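PDB 5GT5: pectate lyase from Paenibacillus sp. 0602, which cleaves polygalacturonate and pectins of varied methyl esterification by endo-acting, probably calcium-dependent elimination, as a secreted family 1 polysaccharide lyase. Local coordinates for residues Asn4-Leu9 / Leu442-Tyr446; Asn100-Ser106 / Asn124-Leu130. The protein carries 1 engineered substitution. Numbering follows the deposited sequence.

Interaction 1 of 2, residues Asn4-Leu9 / Leu442-Tyr446; sequences NADYNL and LKTSY
Two direct hydrogen bonds join the chain termini: Leu-9 N donates to Thr-444 O (2.9 Å, 162° at the hydrogen), and Tyr-446 N to Asn-8 OD1 (2.9 Å, 133°). Two waters reinforce them. One accepts from Asn-8 ND2 (3.0 Å) and donates to Tyr-446 O (2.7 Å); the other donates to Leu-9 O (2.8 Å) and Thr-444 O (2.9 Å). The segments run in opposite senses, with CA pairs Ala-5/Tyr-446 at 4.8 Å, Asn-8/Ser-445 at 4.5 Å and Leu-9/Thr-444 at 5.2 Å. Residues 4-7 form a 3-10 turn (Asn-8 N to Ala-5 O, 3.1 Å), after which 8-9 extend; 442-446 is irregular. Asn-8 is m with chi2 near 0°, which carries OD1 to the Tyr-446 amide. Tyr-446, also m, buries the largest share (107 of 325 Å²): CD2 lies 3.4 Å from Asn-4 O, and CE2 3.5 Å from Tyr-7 O and 3.9 Å from Tyr-7 CB. This is a surface seam between termini, away from the probable calcium site and catalytic arginine. Tyr-446 stacks on Trp-436 and its OH is hydrogen-bonded to Asn-440 O; Tyr-7 OH is hydrogen-bonded to Arg-422 NH2 in helix 419-423, while Leu-9 and Thr-444 rest on Trp-163 of strand 160-165.

Interaction 2 of 2, residues Asn100-Ser106 / Asn124-Leu130; sequences NGLTIFS and NVIIRNL
Asn-124 opens the second segment at a corner, in a left-handed conformation (phi/psi 54/63) beside Gly-101 (89/85), whose backbone angles call for glycine. Asn-124 O accepts from Leu-102 N (3.0 Å), and Asn-124 OD1 is hydrogen-bonded to Ser-256 OG of the second subunit. Strand 125-128 then runs parallel to strand 102-106, the axes 4.7 Å apart and at 5°, in the register Leu-102/Val-125, Thr-103/Ile-126, Ile-104/Ile-127. Val-125 shares a face with Leu-102, which touches Leu-43 of helix 36-43. Ile-126 (m, t) lies on the other face with Thr-103: Thr-103 OG1 is 3.7 Å from Ile-126 CB and hydrogen-bonded to Gly-19 N. The backbone hydrogen bonds of Ile-126 alternate: Ile-126 N to Leu-102 O and Ile-126 O from Ile-104 N, both 2.8 Å. Ile-127 returns to the first face with Ile-104, which also touches Leu-43. Arg-128 N continues the ladder to Ile-104 O (2.9 Å), Arg-128 O receiving a weak bond from Ser-106 N (3.4 Å), while its guanidinium leads away to a salt bridge with Asp-165. At Asn-129 the chain bends in a left-handed conformation (59/43): ND2 donates to Ser-106 O (3.0 Å), Asn-129 O accepts from Ser-106 OG (2.7 Å), and OD1 accepts from Gly-432 N. Leu-130 (m, t) brings CD1 to 4.1 Å from Ile-104 CG2 and CD2 to 3.8 Å from Ser-106 CB. Parallel strands 23 residues apart, with in-register side chains on the same faces and the second turning at the left-handed Asn-129, mark successive coils of the right-handed parallel beta-helix of polysaccharide lyase family 1.

From the N terminus, residues 4-9 of interaction 1 come first and find their partner only at the C terminus, so this contact spans 432 intervening residues and nearly the whole chain. Interaction 2 falls entirely within that span: after 100-106 the chain runs through strands 111-113 and 115-120 and returns at 124-130, closing a single coil of the beta-helix. The two contacts therefore nest without crossing. Their centres are 14 Å apart and they touch directly: Tyr-446 OH lies 3.0 Å from Arg-128 NH1, a probable hydrogen bond, and Leu-442 CD2 lies 3.8 Å from both Thr-103 CG2 and Phe-105 CE1. The C-terminal tail thus joins the N terminus to the strand face bearing Thr-103, Phe-105 and Arg-128.

Interaction 1 of 2, residues Asn4-Leu9 / Leu442-Tyr446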
loop_
_atom_site.group_PDB
_atom_site.type_symbol
_atom_site.label_atom_id
_atom_site.label_comp_id
_atom_site.label_asym_id
_atom_site.label_seq_id
_atom_site.Cartn_x
_atom_site.Cartn_y
_atom_site.Cartn_z
ATOM N N ASN A 4 13.906 -23.535 5.757
ATOM C CA ASN A 4 12.860 -22.953 4.960
ATOM C C ASN A 4 12.624 -21.490 5.247
ATOM O O ASN A 4 12.035 -20.842 4.464
ATOM C CB ASN A 4 11.563 -23.737 5.067
ATOM C CG ASN A 4 11.582 -25.037 4.255
ATOM O OD1 ASN A 4 12.441 -25.258 3.451
ATOM N ND2 ASN A 4 10.631 -25.855 4.479
ATOM N N ALA A 5 13.056 -20.980 6.383
ATOM C CA ALA A 5 12.952 -19.561 6.647
ATOM C C ALA A 5 13.792 -18.739 5.649
ATOM O O ALA A 5 13.560 -17.591 5.518
ATOM C CB ALA A 5 13.358 -19.235 8.033
ATOM N N ASP A 6 14.743 -19.395 4.989
ATOM C CA ASP A 6 15.506 -18.770 3.914
ATOM C C ASP A 6 14.561 -18.284 2.815
ATOM O O ASP A 6 14.872 -17.421 2.038
ATOM C CB ASP A 6 16.525 -19.731 3.308
ATOM C CG ASP A 6 17.556 -20.158 4.278
ATOM O OD1 ASP A 6 17.710 -19.468 5.233
ATOM O OD2 ASP A 6 18.131 -21.173 4.027
ATOM N N TYR A 7 13.401 -18.908 2.784
ATOM C CA TYR A 7 12.385 -18.616 1.779
ATOM C C TYR A 7 11.318 -17.596 2.176
ATOM O O TYR A 7 10.423 -17.313 1.392
ATOM C CB TYR A 7 11.706 -19.916 1.319
ATOM C CG TYR A 7 12.692 -20.891 0.765
ATOM C CD1 TYR A 7 13.646 -20.495 -0.122
ATOM C CD2 TYR A 7 12.678 -22.211 1.152
ATOM C CE1 TYR A 7 14.566 -21.382 -0.614
ATOM C CE2 TYR A 7 13.557 -23.113 0.635
ATOM C CZ TYR A 7 14.508 -22.712 -0.246
ATOM O OH TYR A 7 15.394 -23.578 -0.776
ATOM N N ASN A 8 11.461 -17.024 3.352
ATOM C CA ASN A 8 10.521 -15.997 3.800
ATOM C C ASN A 8 10.419 -14.823 2.840
ATOM O O ASN A 8 11.415 -14.418 2.234
ATOM C CB ASN A 8 10.918 -15.403 5.159
ATOM C CG ASN A 8 10.669 -16.337 6.309
ATOM O OD1 ASN A 8 10.205 -17.466 6.130
ATOM N ND2 ASN A 8 11.084 -15.904 7.490
ATOM N N LEU A 9 9.221 -14.262 2.753
ATOM C CA LEU A 9 9.032 -12.960 2.122
ATOM C C LEU A 9 9.802 -11.898 2.906
ATOM O O LEU A 9 9.663 -11.801 4.131
ATOM C CB LEU A 9 7.541 -12.621 2.097
ATOM C CG LEU A 9 7.172 -11.175 1.754
ATOM C CD1 LEU A 9 7.621 -10.800 0.329
ATOM C CD2 LEU A 9 5.663 -11.043 1.860
ATOM N N LEU A 442 1.521 -20.816 -0.756
ATOM C CA LEU A 442 0.613 -19.764 -0.309
ATOM C C LEU A 442 1.135 -18.998 0.896
ATOM O O LEU A 442 0.624 -17.934 1.215
ATOM C CB LEU A 442 -0.749 -20.379 0.053
ATOM C CG LEU A 442 -1.458 -21.185 -1.034
ATOM C CD1 LEU A 442 -2.881 -21.563 -0.558
ATOM C CD2 LEU A 442 -1.513 -20.456 -2.355
ATOM N N LYS A 443 2.117 -19.558 1.586
ATOM C CA LYS A 443 2.656 -18.935 2.805
ATOM C C LYS A 443 3.668 -17.843 2.506
ATOM O O LYS A 443 4.291 -17.826 1.429
ATOM C CB LYS A 443 3.342 -20.011 3.644
ATOM C CG LYS A 443 2.431 -21.198 4.026
ATOM C CD LYS A 443 3.266 -22.236 4.792
ATOM C CE LYS A 443 2.487 -23.484 5.102
ATOM N NZ LYS A 443 3.417 -24.559 5.593
ATOM N N THR A 444 3.876 -16.962 3.472
ATOM C CA THR A 444 4.894 -15.921 3.324
ATOM C C THR A 444 5.997 -16.031 4.364
ATOM O O THR A 444 6.975 -15.282 4.307
ATOM C CB THR A 444 4.300 -14.519 3.370
ATOM O OG1 THR A 444 3.646 -14.318 4.630
ATOM C CG2 THR A 444 3.310 -14.335 2.233
ATOM N N SER A 445 5.853 -16.944 5.316
ATOM C CA SER A 445 6.951 -17.251 6.218
ATOM C C SER A 445 6.920 -18.697 6.645
ATOM O O SER A 445 5.889 -19.367 6.523
ATOM C CB SER A 445 6.984 -16.297 7.412
ATOM O OG SER A 445 5.837 -16.449 8.217
ATOM N N TYR A 446 8.062 -19.164 7.134
ATOM C CA TYR A 446 8.276 -20.577 7.385
ATOM C C TYR A 446 8.955 -20.758 8.731
ATOM O O TYR A 446 9.890 -20.041 9.067
ATOM C CB TYR A 446 9.110 -21.173 6.251
ATOM C CG TYR A 446 8.459 -20.937 4.916
ATOM C CD1 TYR A 446 7.488 -21.803 4.441
ATOM C CD2 TYR A 446 8.824 -19.847 4.127
ATOM C CE1 TYR A 446 6.865 -21.584 3.234
ATOM C CE2 TYR A 446 8.194 -19.614 2.907
ATOM C CZ TYR A 446 7.237 -20.490 2.471
ATOM O OH TYR A 446 6.604 -20.286 1.267
HETATM O O HOH W 1 10.553 -17.567 9.946
HETATM O O HOH W 2 8.034 -13.192 5.958
#

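Interaction 2 of 2, residues Asn100-Ser106 / Asn124-Leu130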
loop_
_atom_site.group_PDB
_atom_site.type_symbol
_atom_site.label_atom_id
_atom_site.label_comp_id
_atom_site.label_asym_id
_atom_site.label_seq_id
_atom_site.Cartn_x
_atom_site.Cartn_y
_atom_site.Cartn_z
ATOM N N ASN A 100 -7.253 -7.317 -5.142
ATOM C CA ASN A 100 -6.667 -7.094 -3.830
ATOM C C ASN A 100 -6.517 -8.395 -3.079
ATOM O O ASN A 100 -7.491 -8.964 -2.568
ATOM C CB ASN A 100 -7.471 -6.146 -2.965
ATOM C CG ASN A 100 -6.794 -5.912 -1.611
ATOM O OD1 ASN A 100 -5.578 -5.860 -1.511
ATOM N ND2 ASN A 100 -7.590 -5.906 -0.556
ATOM N N GLY A 101 -5.301 -8.901 -3.056
ATOM C CA GLY A 101 -5.021 -10.118 -2.340
ATOM C C GLY A 101 -5.228 -11.301 -3.250
ATOM O O GLY A 101 -6.293 -11.919 -3.258
ATOM N N LEU A 102 -4.202 -11.637 -4.014
ATOM C CA LEU A 102 -4.295 -12.685 -5.020
ATOM C C LEU A 102 -2.985 -13.437 -5.057
ATOM O O LEU A 102 -1.927 -12.817 -5.081
ATOM C CB LEU A 102 -4.583 -12.049 -6.385
ATOM C CG LEU A 102 -4.467 -12.966 -7.606
ATOM C CD1 LEU A 102 -5.570 -14.026 -7.639
ATOM C CD2 LEU A 102 -4.486 -12.128 -8.887
ATOM N N THR A 103 -3.037 -14.763 -5.071
ATOM C CA THR A 103 -1.859 -15.599 -5.287
ATOM C C THR A 103 -2.029 -16.445 -6.533
ATOM O O THR A 103 -3.043 -17.170 -6.687
ATOM C CB THR A 103 -1.607 -16.522 -4.090
ATOM O OG1 THR A 103 -1.380 -15.693 -2.944
ATOM C CG2 THR A 103 -0.364 -17.424 -4.306
ATOM N N ILE A 104 -1.029 -16.387 -7.412
ATOM C CA ILE A 104 -0.986 -17.234 -8.609
ATOM C C ILE A 104 0.247 -18.107 -8.503
ATOM O O ILE A 104 1.341 -17.594 -8.304
ATOM C CB ILE A 104 -0.937 -16.364 -9.923
ATOM C CG1 ILE A 104 -2.040 -15.294 -9.917
ATOM C CG2 ILE A 104 -0.966 -17.257 -11.148
ATOM C CD1 ILE A 104 -1.917 -14.264 -11.076
ATOM N N PHE A 105 0.111 -19.416 -8.638
ATOM C CA PHE A 105 1.244 -20.298 -8.461
ATOM C C PHE A 105 1.023 -21.591 -9.215
ATOM O O PHE A 105 -0.082 -21.831 -9.730
ATOM C CB PHE A 105 1.498 -20.588 -6.960
ATOM C CG PHE A 105 0.623 -21.686 -6.384
ATOM C CD1 PHE A 105 -0.728 -21.437 -6.100
ATOM C CD2 PHE A 105 1.157 -22.934 -6.117
ATOM C CE1 PHE A 105 -1.532 -22.451 -5.584
ATOM C CE2 PHE A 105 0.355 -23.951 -5.588
ATOM C CZ PHE A 105 -0.985 -23.701 -5.332
ATOM N N SER A 106 2.079 -22.409 -9.287
ATOM C CA SER A 106 1.890 -23.826 -9.654
ATOM C C SER A 106 2.652 -24.704 -8.696
ATOM O O SER A 106 3.595 -24.264 -8.037
ATOM C CB SER A 106 2.329 -24.100 -11.092
ATOM O OG SER A 106 3.759 -24.223 -11.186
ATOM N N ASN A 124 -1.307 -6.451 -3.179
ATOM C CA ASN A 124 -1.031 -7.704 -2.499
ATOM C C ASN A 124 -1.182 -8.913 -3.429
ATOM O O ASN A 124 -2.021 -9.803 -3.248
ATOM C CB ASN A 124 -1.909 -7.798 -1.254
ATOM C CG ASN A 124 -1.544 -6.744 -0.257
ATOM O OD1 ASN A 124 -0.370 -6.471 -0.043
ATOM N ND2 ASN A 124 -2.556 -6.047 0.250
ATOM N N VAL A 125 -0.334 -8.923 -4.446
ATOM C CA VAL A 125 -0.288 -9.983 -5.444
ATOM C C VAL A 125 0.960 -10.822 -5.230
ATOM O O VAL A 125 2.060 -10.249 -5.068
ATOM C CB VAL A 125 -0.295 -9.387 -6.874
ATOM C CG1 VAL A 125 -0.104 -10.508 -7.932
ATOM C CG2 VAL A 125 -1.601 -8.587 -7.121
ATOM N N ILE A 126 0.801 -12.138 -5.221
ATOM C CA ILE A 126 1.921 -13.073 -5.092
ATOM C C ILE A 126 1.908 -13.967 -6.336
ATOM O O ILE A 126 0.851 -14.505 -6.713
ATOM C CB ILE A 126 1.800 -13.925 -3.810
ATOM C CG1 ILE A 126 1.893 -13.025 -2.575
ATOM C CG2 ILE A 126 2.819 -15.076 -3.823
ATOM C CD1 ILE A 126 1.817 -13.803 -1.251
ATOM N N ILE A 127 3.066 -14.097 -6.983
ATOM C CA ILE A 127 3.246 -14.936 -8.179
ATOM C C ILE A 127 4.434 -15.852 -7.913
ATOM O O ILE A 127 5.566 -15.374 -7.745
ATOM C CB ILE A 127 3.477 -14.101 -9.430
ATOM C CG1 ILE A 127 2.275 -13.184 -9.674
ATOM C CG2 ILE A 127 3.766 -15.025 -10.627
ATOM C CD1 ILE A 127 2.515 -12.093 -10.729
ATOM N N ARG A 128 4.196 -17.170 -7.838
ATOM C CA ARG A 128 5.279 -18.084 -7.445
ATOM C C ARG A 128 5.340 -19.379 -8.227
ATOM O O ARG A 128 4.312 -19.964 -8.645
ATOM C CB ARG A 128 5.198 -18.421 -5.941
ATOM C CG ARG A 128 5.422 -17.198 -5.056
ATOM C CD ARG A 128 5.247 -17.569 -3.593
ATOM N NE ARG A 128 6.466 -18.124 -2.999
ATOM C CZ ARG A 128 6.529 -18.613 -1.761
ATOM N NH1 ARG A 128 5.419 -18.703 -1.022
ATOM N NH2 ARG A 128 7.698 -19.023 -1.265
ATOM N N ASN A 129 6.579 -19.865 -8.388
ATOM C CA ASN A 129 6.841 -21.195 -8.973
ATOM C C ASN A 129 6.293 -21.375 -10.376
ATOM O O ASN A 129 5.712 -22.437 -10.711
ATOM C CB ASN A 129 6.350 -22.320 -8.048
ATOM C CG ASN A 129 7.134 -23.580 -8.252
ATOM O OD1 ASN A 129 8.323 -23.520 -8.581
ATOM N ND2 ASN A 129 6.510 -24.723 -8.041
ATOM N N LEU A 130 6.467 -20.345 -11.200
ATOM C CA LEU A 130 6.087 -20.388 -12.607
ATOM C C LEU A 130 7.278 -20.064 -13.478
ATOM O O LEU A 130 8.141 -19.234 -13.108
ATOM C CB LEU A 130 4.983 -19.396 -12.894
ATOM C CG LEU A 130 3.693 -19.767 -12.192
ATOM C CD1 LEU A 130 2.801 -18.558 -12.186
ATOM C CD2 LEU A 130 3.042 -20.908 -12.963
#